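Local coordinates for phytase (Debaryomyces castellii, PDB 2GFI), which removes phosphate from inositol hexakisphosphate (phytate) as a 3-phytase of the histidine acid phosphatase family, at residues A[85-90]-A[106-111]; A[101-106]-A[268-273]; A[134-139]-A[372-377]; A[81-86]-A[256-261]. All blocks are in the same frame, centred on the assembly; numbering follows the deposited sequence.

Three of the contacts cluster in one mainly helical region and the fourth stands apart. Interactions 1 and 4 both use helix 77-91: interaction 4 packs its buried side against helix 249-266, while interaction 1 lays a surface loop along it. Interaction 2 is partly buried and ties that loop to the turn after helix 249-266; its C272 forms a disulfide with C259 of interaction 4, and Y108 of interaction 1 touches both P270 and Y258. These three contacts are built mostly from aromatic and apolar groups. Interaction 3, whose centre is about 24 Å from that of interaction 4, is buried beside the central sheet and relies on charge, joining an aspartate to an arginine near the predicted active site.

Interaction 1: residues A[85-90]-A[106-111]; sequences AVYEKL and DDYEYF
In a helix-to-loop contact at the surface of the mainly helical region, Y87 of helix 77-91 reaches between Y108 and Y110, which lie in the irregular chain leading on towards helix 133-148. The Y87 side chain stands out from the helix with CG anti to the backbone N (chi1 172°), and its hydroxyl ends at the loop backbone. There OH donates to the carbonyl O of Y108, which sits at the edge of the Y87 ring, near its plane; the modelled separation of 2.5 Å is very short, and its exact value is doubtful. Over one face of the same ring lies Y110 CB, almost exactly above the centre at 3.7 Å from the Y87 centroid, a CH-pi contact. The ring of Y110 carries on past it, tilted 50° from that of Y87, an oblique aromatic pair. On the Y108 side the rings meet obliquely, with Y87 CE1 3.7 Å from Y108 CD2. A water accepts from Y110 N at 2.8 Å and donates only weakly to Y87 OH, giving the loop amide a polar partner. Beneath the loop, Y108 and Y87 also rest on Y258 of helix 249-266. One hydrogen bond from a side-chain hydroxyl to a backbone carbonyl, and a CH-pi contact, thus join the two in helix-to-loop packing within the mainly helical region of this histidine acid phosphatase.

Interaction 2: residues A[101-106]-A[268-273]; sequences LAFLND and ASPMCD
Apolar packing dominates where F103 meets P270, each on a short 3-10 turn. P270 CB sits over one face of the F103 ring, shifted toward its rim, 3.4 Å from the F103 centroid and 18° off the ring normal, a close CH-pi contact. P270 CG follows CB along the same border, 3.5 Å from F103 CD1, and the two side chains run at about a right angle. F103 CG lies between its own backbone N and carbonyl carbon (chi1 64°), which turns the ring out towards the proline; the opposite face is backed by L104 CG.

A Met-aromatic contact comes from M271. Its chain is bent at chi2 and chi3, and SD arrives at the ring's edge, in its plane, 3.9 Å from F103 CZ. The contact joins the long connection after helix 77-91 to the one after helix 249-266, and next to M271 the disulfide C272-C259 fastens the latter turn to its helix.

No hydrogen bond crosses between the two segments. S269 OG accepts from M271 N at 3.0 Å, an ST turn that opens the 3-10 turn carrying P270 and M271, and also bonds E262. A102, just before F103, packs against A102 of the second subunit.

Interaction 3: residues A[134-139]-A[372-377]; sequences TTDAMK and GARTII
D136, on helix 133-148, faces the chain just before strand 374-382, its CA 6.7 Å from that of G372. The aspartate leaves the helix with CG anti to the backbone N (chi1 174°), which carries its carboxylate across to R374, the first residue of the strand. R374 NH2 donates to D136 OD1 at 2.8 Å, the single direct bond of a salt bridge, on the syn lone pair of that oxygen. The acceptor lies in the guanidinium plane, and the carboxylate is turned only 29° from it, although the bond is bent (N-H...O angle 139°). D136 OD2 packs against G372 CA at 3.5 Å.

R374 is held in place by its own segment. Its chain bends at chi3 and returns to the carbonyl of G372, which NE and NH2 grip side-on; G372 O lies 3.1 Å from R374 NE and 3.0 Å from R374 NH2. NE comes in nearly along the C=O axis and NH2 further off that axis, so one carbonyl oxygen fixes the rotation of the guanidinium and presents NH2 to the aspartate. The third nitrogen is reached by a water that accepts from R374 NH1 at 3.0 Å and may donate to D136 O.

Y43 adds a cation-pi contact to R374, and G372 is hydrogen-bonded through its backbone to H70, the predicted nucleophile. With E72 close to D136 OD2, the arginine would be expected to offset two neighbouring negative charges and to help keep D136 ionised beside the probable catalytic centre.

Interaction 4: residues A[81-86]-A[256-261]; sequences KKYKAV and FGYCAY
At the crossing of helix 77-91 with helix 249-266, in the buried part of the helical region, an aromatic cluster is formed by Y83, Y258 and Y261. The short segments cross at -108°, with their axes 10.0 Å apart, and Y83 fills the space between them. Its CG lies anti to the carbonyl carbon, beside the backbone N (chi1 -54°), which lays the ring along helix 249-266 with Y258 N over one face, 3.5 Å above the plane and toward the rim. Y83 OH is 3.2 Å from G257 CA, a snug fit.

Y258 runs past Y83 in the opposite direction, and its ring is inclined obliquely, by 59°, to that of Y83. Y258 CD1 touches Y83 CB at 3.4 Å, and in the plane of the Y258 ring, at its edge, lies the carbonyl O of Y83. This is helix-helix packing by large aromatic side chains at a steep crossing, with G257 leaving room for the Y83 hydroxyl.

Y261 meets the far end of Y83, with Y261 CD2 3.7 Å from Y83 CE2 and 3.5 Å from Y83 OH. The side chain of Y261 is about 6 Å from that of H70 and about 7 Å from that of D333, the predicted nucleophile and proton donor; on the other side of helix 249-266 C259 is disulfide-bonded to C272.

Interaction 1: residues A[85-90]-A[106-111]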
loop_
_atom_site.group_PDB
_atom_site.type_symbol
_atom_site.label_atom_id
_atom_site.label_comp_id
_atom_site.label_asym_id
_atom_site.label_seq_id
_atom_site.Cartn_x
_atom_site.Cartn_y
_atom_site.Cartn_z
ATOM N N ALA A 85 31.671 -20.636 -3.396
ATOM C CA ALA A 85 31.837 -21.844 -4.220
ATOM C C ALA A 85 30.773 -22.015 -5.333
ATOM O O ALA A 85 31.107 -22.344 -6.476
ATOM C CB ALA A 85 31.942 -23.117 -3.331
ATOM N N VAL A 86 29.501 -21.783 -5.018
ATOM C CA VAL A 86 28.471 -21.847 -6.050
ATOM C C VAL A 86 28.677 -20.732 -7.046
ATOM O O VAL A 86 28.587 -20.957 -8.250
ATOM C CB VAL A 86 27.008 -21.824 -5.494
ATOM C CG1 VAL A 86 25.992 -22.040 -6.655
ATOM C CG2 VAL A 86 26.805 -22.943 -4.491
ATOM N N TYR A 87 28.949 -19.523 -6.561
ATOM C CA TYR A 87 29.182 -18.401 -7.441
ATOM C C TYR A 87 30.293 -18.734 -8.453
ATOM O O TYR A 87 30.181 -18.410 -9.636
ATOM C CB TYR A 87 29.568 -17.163 -6.620
ATOM C CG TYR A 87 30.026 -15.974 -7.464
ATOM C CD1 TYR A 87 29.101 -15.043 -7.973
ATOM C CD2 TYR A 87 31.393 -15.767 -7.723
ATOM C CE1 TYR A 87 29.530 -13.935 -8.737
ATOM C CE2 TYR A 87 31.833 -14.689 -8.460
ATOM C CZ TYR A 87 30.895 -13.786 -8.972
ATOM O OH TYR A 87 31.360 -12.739 -9.702
ATOM N N GLU A 88 31.377 -19.353 -7.953
ATOM C CA GLU A 88 32.544 -19.695 -8.745
ATOM C C GLU A 88 32.220 -20.808 -9.752
ATOM O O GLU A 88 32.650 -20.710 -10.900
ATOM C CB GLU A 88 33.733 -20.063 -7.845
ATOM C CG GLU A 88 34.467 -18.871 -7.208
ATOM C CD GLU A 88 34.841 -17.748 -8.200
ATOM O OE1 GLU A 88 35.062 -18.005 -9.412
ATOM O OE2 GLU A 88 34.941 -16.566 -7.777
ATOM N N LYS A 89 31.463 -21.835 -9.330
ATOM C CA LYS A 89 30.932 -22.837 -10.264
ATOM C C LYS A 89 30.133 -22.164 -11.377
ATOM O O LYS A 89 30.334 -22.483 -12.542
ATOM C CB LYS A 89 30.077 -23.900 -9.564
ATOM C CG LYS A 89 30.912 -24.919 -8.823
ATOM C CD LYS A 89 30.119 -25.914 -7.980
ATOM C CE LYS A 89 29.538 -27.039 -8.840
ATOM N NZ LYS A 89 29.057 -28.164 -7.979
ATOM N N LEU A 90 29.271 -21.200 -11.027
ATOM C CA LEU A 90 28.468 -20.517 -12.034
ATOM C C LEU A 90 29.344 -19.693 -12.947
ATOM O O LEU A 90 29.183 -19.743 -14.160
ATOM C CB LEU A 90 27.384 -19.631 -11.406
ATOM C CG LEU A 90 26.313 -20.373 -10.616
ATOM C CD1 LEU A 90 25.489 -19.409 -9.848
ATOM C CD2 LEU A 90 25.463 -21.222 -11.528
ATOM N N ASP A 106 26.320 -10.326 -16.292
ATOM C CA ASP A 106 26.400 -8.861 -16.280
ATOM C C ASP A 106 27.373 -8.257 -15.291
ATOM O O ASP A 106 26.994 -7.381 -14.510
ATOM C CB ASP A 106 25.017 -8.242 -16.111
ATOM C CG ASP A 106 24.037 -8.766 -17.125
ATOM O OD1 ASP A 106 22.830 -8.834 -16.797
ATOM O OD2 ASP A 106 24.380 -9.159 -18.263
ATOM N N ASP A 107 28.636 -8.689 -15.338
ATOM C CA ASP A 107 29.593 -8.274 -14.324
ATOM C C ASP A 107 28.938 -8.501 -13.005
ATOM O O ASP A 107 28.800 -7.579 -12.191
ATOM C CB ASP A 107 29.925 -6.788 -14.448
ATOM C CG ASP A 107 30.587 -6.457 -15.758
ATOM O OD1 ASP A 107 31.227 -7.385 -16.350
ATOM O OD2 ASP A 107 30.524 -5.294 -16.248
ATOM N N TYR A 108 28.477 -9.722 -12.806
ATOM C CA TYR A 108 27.783 -10.012 -11.598
ATOM C C TYR A 108 28.840 -10.314 -10.544
ATOM O O TYR A 108 29.595 -11.273 -10.662
ATOM C CB TYR A 108 26.835 -11.168 -11.832
ATOM C CG TYR A 108 26.056 -11.594 -10.630
ATOM C CD1 TYR A 108 25.121 -10.745 -10.031
ATOM C CD2 TYR A 108 26.220 -12.872 -10.105
ATOM C CE1 TYR A 108 24.398 -11.164 -8.931
ATOM C CE2 TYR A 108 25.489 -13.297 -9.024
ATOM C CZ TYR A 108 24.588 -12.442 -8.437
ATOM O OH TYR A 108 23.863 -12.898 -7.357
ATOM N N GLU A 109 28.925 -9.449 -9.551
ATOM C CA GLU A 109 29.879 -9.634 -8.490
ATOM C C GLU A 109 29.316 -10.553 -7.414
ATOM O O GLU A 109 28.115 -10.638 -7.217
ATOM C CB GLU A 109 30.237 -8.288 -7.896
ATOM C CG GLU A 109 30.961 -7.376 -8.872
ATOM C CD GLU A 109 31.401 -6.067 -8.218
ATOM O OE1 GLU A 109 30.600 -5.400 -7.506
ATOM O OE2 GLU A 109 32.575 -5.691 -8.408
ATOM N N TYR A 110 30.194 -11.270 -6.732
ATOM C CA TYR A 110 29.787 -11.987 -5.551
ATOM C C TYR A 110 29.455 -10.936 -4.477
ATOM O O TYR A 110 30.171 -9.933 -4.366
ATOM C CB TYR A 110 30.892 -12.908 -5.087
ATOM C CG TYR A 110 30.495 -13.626 -3.839
ATOM C CD1 TYR A 110 29.336 -14.379 -3.804
ATOM C CD2 TYR A 110 31.273 -13.550 -2.680
ATOM C CE1 TYR A 110 28.944 -15.031 -2.631
ATOM C CE2 TYR A 110 30.890 -14.229 -1.501
ATOM C CZ TYR A 110 29.724 -14.948 -1.492
ATOM O OH TYR A 110 29.301 -15.602 -0.359
ATOM N N PHE A 111 28.374 -11.146 -3.711
ATOM C CA PHE A 111 27.844 -10.063 -2.877
ATOM C C PHE A 111 28.601 -9.787 -1.567
ATOM O O PHE A 111 28.417 -8.757 -0.930
ATOM C CB PHE A 111 26.373 -10.269 -2.615
ATOM C CG PHE A 111 26.053 -11.450 -1.747
ATOM C CD1 PHE A 111 25.916 -11.301 -0.377
ATOM C CD2 PHE A 111 25.818 -12.683 -2.303
ATOM C CE1 PHE A 111 25.560 -12.375 0.423
ATOM C CE2 PHE A 111 25.496 -13.772 -1.523
ATOM C CZ PHE A 111 25.362 -13.626 -0.161
HETATM O O HOH W 1 32.929 -10.871 -7.345
#

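Interaction 2: residues A[101-106]-A[268-273]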
loop_
_atom_site.group_PDB
_atom_site.type_symbol
_atom_site.label_atom_id
_atom_site.label_comp_id
_atom_site.label_asym_id
_atom_site.label_seq_id
_atom_site.Cartn_x
_atom_site.Cartn_y
_atom_site.Cartn_z
ATOM N N LEU A 101 19.051 -17.278 -15.348
ATOM C CA LEU A 101 20.434 -17.108 -14.884
ATOM C C LEU A 101 21.219 -16.066 -15.675
ATOM O O LEU A 101 22.402 -15.854 -15.409
ATOM C CB LEU A 101 21.167 -18.448 -14.866
ATOM C CG LEU A 101 20.603 -19.539 -13.944
ATOM C CD1 LEU A 101 21.495 -20.755 -14.008
ATOM C CD2 LEU A 101 20.477 -19.028 -12.513
ATOM N N ALA A 102 20.564 -15.379 -16.610
ATOM C CA ALA A 102 21.283 -14.414 -17.484
ATOM C C ALA A 102 22.008 -13.296 -16.748
ATOM O O ALA A 102 23.035 -12.800 -17.221
ATOM C CB ALA A 102 20.351 -13.816 -18.559
ATOM N N PHE A 103 21.466 -12.864 -15.614
ATOM C CA PHE A 103 22.088 -11.771 -14.866
ATOM C C PHE A 103 23.541 -12.124 -14.501
ATOM O O PHE A 103 24.330 -11.228 -14.172
ATOM C CB PHE A 103 21.288 -11.463 -13.590
ATOM C CG PHE A 103 21.271 -12.612 -12.599
ATOM C CD1 PHE A 103 22.249 -12.711 -11.608
ATOM C CD2 PHE A 103 20.284 -13.600 -12.665
ATOM C CE1 PHE A 103 22.238 -13.772 -10.701
ATOM C CE2 PHE A 103 20.288 -14.677 -11.772
ATOM C CZ PHE A 103 21.241 -14.741 -10.767
ATOM N N LEU A 104 23.860 -13.419 -14.537
ATOM C CA LEU A 104 25.208 -13.937 -14.233
ATOM C C LEU A 104 26.268 -13.429 -15.180
ATOM O O LEU A 104 27.410 -13.283 -14.781
ATOM C CB LEU A 104 25.237 -15.463 -14.211
ATOM C CG LEU A 104 24.438 -16.125 -13.078
ATOM C CD1 LEU A 104 24.418 -17.606 -13.256
ATOM C CD2 LEU A 104 25.027 -15.759 -11.715
ATOM N N ASN A 105 25.874 -13.138 -16.420
ATOM C CA ASN A 105 26.743 -12.483 -17.423
ATOM C C ASN A 105 27.096 -11.009 -17.135
ATOM O O ASN A 105 28.056 -10.478 -17.702
ATOM C CB ASN A 105 26.093 -12.507 -18.825
ATOM C CG ASN A 105 25.595 -13.888 -19.241
ATOM O OD1 ASN A 105 26.279 -14.887 -19.076
ATOM N ND2 ASN A 105 24.376 -13.931 -19.775
ATOM N N ASP A 106 26.320 -10.326 -16.292
ATOM C CA ASP A 106 26.400 -8.861 -16.280
ATOM C C ASP A 106 27.373 -8.257 -15.291
ATOM O O ASP A 106 26.994 -7.381 -14.510
ATOM C CB ASP A 106 25.017 -8.242 -16.111
ATOM C CG ASP A 106 24.037 -8.766 -17.125
ATOM O OD1 ASP A 106 22.830 -8.834 -16.797
ATOM O OD2 ASP A 106 24.380 -9.159 -18.263
ATOM N N ALA A 268 18.448 -6.305 -2.673
ATOM C CA ALA A 268 17.826 -6.935 -3.845
ATOM C C ALA A 268 18.747 -8.033 -4.326
ATOM O O ALA A 268 19.972 -7.915 -4.279
ATOM C CB ALA A 268 17.564 -5.934 -4.982
ATOM N N SER A 269 18.169 -9.121 -4.792
ATOM C CA SER A 269 18.993 -10.192 -5.299
ATOM C C SER A 269 18.420 -10.742 -6.587
ATOM O O SER A 269 17.334 -11.281 -6.584
ATOM C CB SER A 269 19.049 -11.321 -4.286
ATOM O OG SER A 269 19.770 -12.410 -4.829
ATOM N N PRO A 270 19.185 -10.661 -7.671
ATOM C CA PRO A 270 18.824 -11.368 -8.890
ATOM C C PRO A 270 18.666 -12.862 -8.638
ATOM O O PRO A 270 17.926 -13.508 -9.317
ATOM C CB PRO A 270 20.020 -11.108 -9.814
ATOM C CG PRO A 270 21.101 -10.674 -8.941
ATOM C CD PRO A 270 20.461 -9.921 -7.804
ATOM N N MET A 271 19.319 -13.391 -7.627
ATOM C CA MET A 271 19.307 -14.819 -7.370
ATOM C C MET A 271 17.941 -15.239 -6.837
ATOM O O MET A 271 17.515 -16.397 -7.024
ATOM C CB MET A 271 20.430 -15.134 -6.370
ATOM C CG MET A 271 20.793 -16.565 -6.277
ATOM S SD MET A 271 21.487 -17.215 -7.785
ATOM C CE MET A 271 23.212 -16.658 -7.692
ATOM N N CYS A 272 17.250 -14.285 -6.188
ATOM C CA CYS A 272 15.852 -14.490 -5.765
ATOM C C CYS A 272 14.913 -14.700 -6.953
ATOM O O CYS A 272 13.797 -15.250 -6.771
ATOM C CB CYS A 272 15.324 -13.318 -4.955
ATOM S SG CYS A 272 16.143 -13.189 -3.375
ATOM N N ASP A 273 15.349 -14.264 -8.137
ATOM C CA ASP A 273 14.458 -14.354 -9.318
ATOM C C ASP A 273 14.443 -15.664 -10.027
ATOM O O ASP A 273 13.719 -15.810 -10.991
ATOM C CB ASP A 273 14.821 -13.304 -10.330
ATOM C CG ASP A 273 14.803 -11.969 -9.742
ATOM O OD1 ASP A 273 14.023 -11.771 -8.766
ATOM O OD2 ASP A 273 15.529 -11.064 -10.160
#

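Interaction 3: residues A[134-139]-A[372-377]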
loop_
_atom_site.group_PDB
_atom_site.type_symbol
_atom_site.label_atom_id
_atom_site.label_comp_id
_atom_site.label_asym_id
_atom_site.label_seq_id
_atom_site.Cartn_x
_atom_site.Cartn_y
_atom_site.Cartn_z
ATOM N N THR A 134 21.585 -3.595 11.668
ATOM C CA THR A 134 21.802 -2.666 12.754
ATOM C C THR A 134 20.683 -1.630 12.744
ATOM O O THR A 134 20.245 -1.188 13.794
ATOM C CB THR A 134 23.143 -1.975 12.654
ATOM O OG1 THR A 134 23.216 -1.303 11.392
ATOM C CG2 THR A 134 24.290 -2.974 12.661
ATOM N N THR A 135 20.265 -1.237 11.546
ATOM C CA THR A 135 19.147 -0.325 11.327
ATOM C C THR A 135 17.880 -0.906 11.926
ATOM O O THR A 135 17.159 -0.233 12.674
ATOM C CB THR A 135 19.003 -0.067 9.835
ATOM O OG1 THR A 135 20.181 0.598 9.368
ATOM C CG2 THR A 135 17.893 0.896 9.541
ATOM N N ASP A 136 17.645 -2.173 11.632
ATOM C CA ASP A 136 16.535 -2.922 12.171
ATOM C C ASP A 136 16.556 -2.898 13.699
ATOM O O ASP A 136 15.523 -2.650 14.311
ATOM C CB ASP A 136 16.682 -4.337 11.632
ATOM C CG ASP A 136 15.687 -5.315 12.211
ATOM O OD1 ASP A 136 14.849 -4.929 13.024
ATOM O OD2 ASP A 136 15.675 -6.522 11.906
ATOM N N ALA A 137 17.720 -3.166 14.318
ATOM C CA ALA A 137 17.854 -3.170 15.768
ATOM C C ALA A 137 17.677 -1.784 16.340
ATOM O O ALA A 137 16.961 -1.616 17.315
ATOM C CB ALA A 137 19.228 -3.788 16.204
ATOM N N MET A 138 18.319 -0.781 15.739
ATOM C CA MET A 138 18.152 0.607 16.166
ATOM C C MET A 138 16.676 1.062 16.107
ATOM O O MET A 138 16.152 1.586 17.080
ATOM C CB MET A 138 19.056 1.539 15.350
ATOM C CG MET A 138 19.151 2.978 15.895
ATOM S SD MET A 138 20.548 3.997 15.284
ATOM C CE MET A 138 21.690 3.745 16.606
ATOM N N LYS A 139 15.987 0.832 14.994
ATOM C CA LYS A 139 14.575 1.261 14.848
ATOM C C LYS A 139 13.703 0.550 15.861
ATOM O O LYS A 139 12.731 1.135 16.367
ATOM C CB LYS A 139 14.026 0.964 13.449
ATOM C CG LYS A 139 14.637 1.741 12.346
ATOM C CD LYS A 139 13.911 1.415 11.034
ATOM C CE LYS A 139 14.415 2.268 9.874
ATOM N NZ LYS A 139 14.164 1.559 8.586
ATOM N N GLY A 372 16.394 -10.442 13.135
ATOM C CA GLY A 372 15.871 -9.364 13.941
ATOM C C GLY A 372 14.653 -9.824 14.721
ATOM O O GLY A 372 13.854 -8.993 15.169
ATOM N N ALA A 373 14.491 -11.141 14.876
ATOM C CA ALA A 373 13.397 -11.724 15.662
ATOM C C ALA A 373 13.244 -11.078 17.040
ATOM O O ALA A 373 14.234 -10.767 17.700
ATOM C CB ALA A 373 13.608 -13.210 15.829
ATOM N N ARG A 374 11.999 -10.925 17.480
ATOM C CA ARG A 374 11.710 -10.329 18.750
ATOM C C ARG A 374 10.640 -11.145 19.436
ATOM O O ARG A 374 9.536 -11.320 18.924
ATOM C CB ARG A 374 11.297 -8.847 18.586
ATOM C CG ARG A 374 10.211 -8.586 17.534
ATOM C CD ARG A 374 10.279 -7.235 16.884
ATOM N NE ARG A 374 11.456 -7.176 16.042
ATOM C CZ ARG A 374 11.864 -6.122 15.344
ATOM N NH1 ARG A 374 11.184 -4.974 15.371
ATOM N NH2 ARG A 374 12.949 -6.239 14.586
ATOM N N THR A 375 10.976 -11.699 20.583
ATOM C CA THR A 375 9.977 -12.340 21.388
ATOM C C THR A 375 9.812 -11.448 22.602
ATOM O O THR A 375 10.764 -11.168 23.323
ATOM C CB THR A 375 10.433 -13.771 21.752
ATOM O OG1 THR A 375 10.088 -14.645 20.657
ATOM C CG2 THR A 375 9.684 -14.320 22.999
ATOM N N ILE A 376 8.605 -10.951 22.792
ATOM C CA ILE A 376 8.351 -10.042 23.896
ATOM C C ILE A 376 7.282 -10.638 24.818
ATOM O O ILE A 376 6.264 -11.165 24.345
ATOM C CB ILE A 376 7.904 -8.691 23.348
ATOM C CG1 ILE A 376 9.119 -7.899 22.827
ATOM C CG2 ILE A 376 7.084 -7.921 24.387
ATOM C CD1 ILE A 376 8.711 -6.775 21.885
ATOM N N ILE A 377 7.558 -10.596 26.123
ATOM C CA ILE A 377 6.546 -10.788 27.154
ATOM C C ILE A 377 6.178 -9.445 27.762
ATOM O O ILE A 377 7.049 -8.730 28.241
ATOM C CB ILE A 377 7.071 -11.750 28.219
ATOM C CG1 ILE A 377 7.560 -13.035 27.529
ATOM C CG2 ILE A 377 5.973 -12.032 29.258
ATOM C CD1 ILE A 377 8.342 -13.982 28.408
HETATM O O HOH W 2 12.869 -3.093 13.764
#

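Interaction 4: residues A[81-86]-A[256-261]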
loop_
_atom_site.group_PDB
_atom_site.type_symbol
_atom_site.label_atom_id
_atom_site.label_comp_id
_atom_site.label_asym_id
_atom_site.label_seq_id
_atom_site.Cartn_x
_atom_site.Cartn_y
_atom_site.Cartn_z
ATOM N N LYS A 81 30.941 -19.205 2.434
ATOM C CA LYS A 81 31.924 -19.920 1.619
ATOM C C LYS A 81 31.280 -20.877 0.648
ATOM O O LYS A 81 31.784 -21.048 -0.485
ATOM C CB LYS A 81 33.007 -20.580 2.467
ATOM C CG LYS A 81 33.923 -19.523 3.046
ATOM C CD LYS A 81 35.213 -20.064 3.670
ATOM C CE LYS A 81 36.137 -18.896 3.940
ATOM N NZ LYS A 81 37.459 -19.354 4.430
ATOM N N LYS A 82 30.161 -21.483 1.071
ATOM C CA LYS A 82 29.369 -22.284 0.155
ATOM C C LYS A 82 28.803 -21.429 -0.969
ATOM O O LYS A 82 28.776 -21.874 -2.124
ATOM C CB LYS A 82 28.233 -23.035 0.878
ATOM C CG LYS A 82 28.725 -24.218 1.688
ATOM C CD LYS A 82 27.681 -24.613 2.741
ATOM C CE LYS A 82 28.084 -25.840 3.520
ATOM N NZ LYS A 82 28.452 -26.956 2.588
ATOM N N TYR A 83 28.338 -20.222 -0.642
ATOM C CA TYR A 83 27.783 -19.313 -1.662
ATOM C C TYR A 83 28.886 -18.911 -2.641
ATOM O O TYR A 83 28.669 -18.841 -3.850
ATOM C CB TYR A 83 27.088 -18.062 -1.059
ATOM C CG TYR A 83 26.004 -18.345 -0.039
ATOM C CD1 TYR A 83 25.239 -19.517 -0.100
ATOM C CD2 TYR A 83 25.733 -17.436 0.996
ATOM C CE1 TYR A 83 24.244 -19.780 0.838
ATOM C CE2 TYR A 83 24.733 -17.696 1.944
ATOM C CZ TYR A 83 23.996 -18.863 1.845
ATOM O OH TYR A 83 23.022 -19.162 2.778
ATOM N N LYS A 84 30.069 -18.640 -2.106
ATOM C CA LYS A 84 31.223 -18.270 -2.940
ATOM C C LYS A 84 31.597 -19.413 -3.914
ATOM O O LYS A 84 31.809 -19.172 -5.116
ATOM C CB LYS A 84 32.400 -17.851 -2.061
ATOM C CG LYS A 84 33.591 -17.282 -2.835
ATOM C CD LYS A 84 33.109 -16.446 -3.988
ATOM C CE LYS A 84 34.186 -15.467 -4.494
ATOM N NZ LYS A 84 35.387 -16.129 -5.018
ATOM N N ALA A 85 31.671 -20.636 -3.396
ATOM C CA ALA A 85 31.837 -21.844 -4.220
ATOM C C ALA A 85 30.773 -22.015 -5.333
ATOM O O ALA A 85 31.107 -22.344 -6.476
ATOM C CB ALA A 85 31.942 -23.117 -3.331
ATOM N N VAL A 86 29.501 -21.783 -5.018
ATOM C CA VAL A 86 28.471 -21.847 -6.050
ATOM C C VAL A 86 28.677 -20.732 -7.046
ATOM O O VAL A 86 28.587 -20.957 -8.250
ATOM C CB VAL A 86 27.008 -21.824 -5.494
ATOM C CG1 VAL A 86 25.992 -22.040 -6.655
ATOM C CG2 VAL A 86 26.805 -22.943 -4.491
ATOM N N PHE A 256 19.014 -20.550 -2.511
ATOM C CA PHE A 256 17.969 -19.937 -1.652
ATOM C C PHE A 256 18.552 -19.077 -0.573
ATOM O O PHE A 256 18.135 -17.931 -0.440
ATOM C CB PHE A 256 17.027 -20.963 -1.010
ATOM C CG PHE A 256 16.133 -21.621 -1.972
ATOM C CD1 PHE A 256 14.954 -21.001 -2.372
ATOM C CD2 PHE A 256 16.465 -22.875 -2.497
ATOM C CE1 PHE A 256 14.100 -21.644 -3.290
ATOM C CE2 PHE A 256 15.642 -23.516 -3.393
ATOM C CZ PHE A 256 14.446 -22.903 -3.795
ATOM N N GLY A 257 19.521 -19.606 0.179
ATOM C CA GLY A 257 20.235 -18.793 1.175
ATOM C C GLY A 257 20.989 -17.641 0.504
ATOM O O GLY A 257 21.039 -16.505 1.003
ATOM N N TYR A 258 21.587 -17.918 -0.639
ATOM C CA TYR A 258 22.314 -16.905 -1.373
ATOM C C TYR A 258 21.358 -15.735 -1.664
ATOM O O TYR A 258 21.688 -14.578 -1.422
ATOM C CB TYR A 258 22.831 -17.567 -2.667
ATOM C CG TYR A 258 23.826 -16.765 -3.465
ATOM C CD1 TYR A 258 25.113 -17.280 -3.738
ATOM C CD2 TYR A 258 23.491 -15.501 -3.983
ATOM C CE1 TYR A 258 26.026 -16.566 -4.497
ATOM C CE2 TYR A 258 24.389 -14.792 -4.740
ATOM C CZ TYR A 258 25.660 -15.325 -4.996
ATOM O OH TYR A 258 26.564 -14.583 -5.737
ATOM N N CYS A 259 20.175 -16.056 -2.201
ATOM C CA CYS A 259 19.102 -15.097 -2.407
ATOM C C CYS A 259 18.805 -14.301 -1.105
ATOM O O CYS A 259 18.834 -13.070 -1.092
ATOM C CB CYS A 259 17.845 -15.852 -2.894
ATOM S SG CYS A 259 16.264 -15.074 -2.522
ATOM N N ALA A 260 18.559 -15.035 -0.016
ATOM C CA ALA A 260 18.227 -14.414 1.275
ATOM C C ALA A 260 19.330 -13.489 1.718
ATOM O O ALA A 260 19.065 -12.358 2.077
ATOM C CB ALA A 260 17.936 -15.458 2.307
ATOM N N TYR A 261 20.576 -13.969 1.659
ATOM C CA TYR A 261 21.721 -13.140 2.003
ATOM C C TYR A 261 22.048 -12.005 1.081
ATOM O O TYR A 261 22.406 -10.957 1.560
ATOM C CB TYR A 261 22.943 -13.996 2.381
ATOM C CG TYR A 261 22.633 -14.588 3.709
ATOM C CD1 TYR A 261 22.709 -13.806 4.847
ATOM C CD2 TYR A 261 22.150 -15.883 3.811
ATOM C CE1 TYR A 261 22.368 -14.304 6.070
ATOM C CE2 TYR A 261 21.809 -16.408 5.054
ATOM C CZ TYR A 261 21.925 -15.594 6.175
ATOM O OH TYR A 261 21.577 -16.071 7.405
#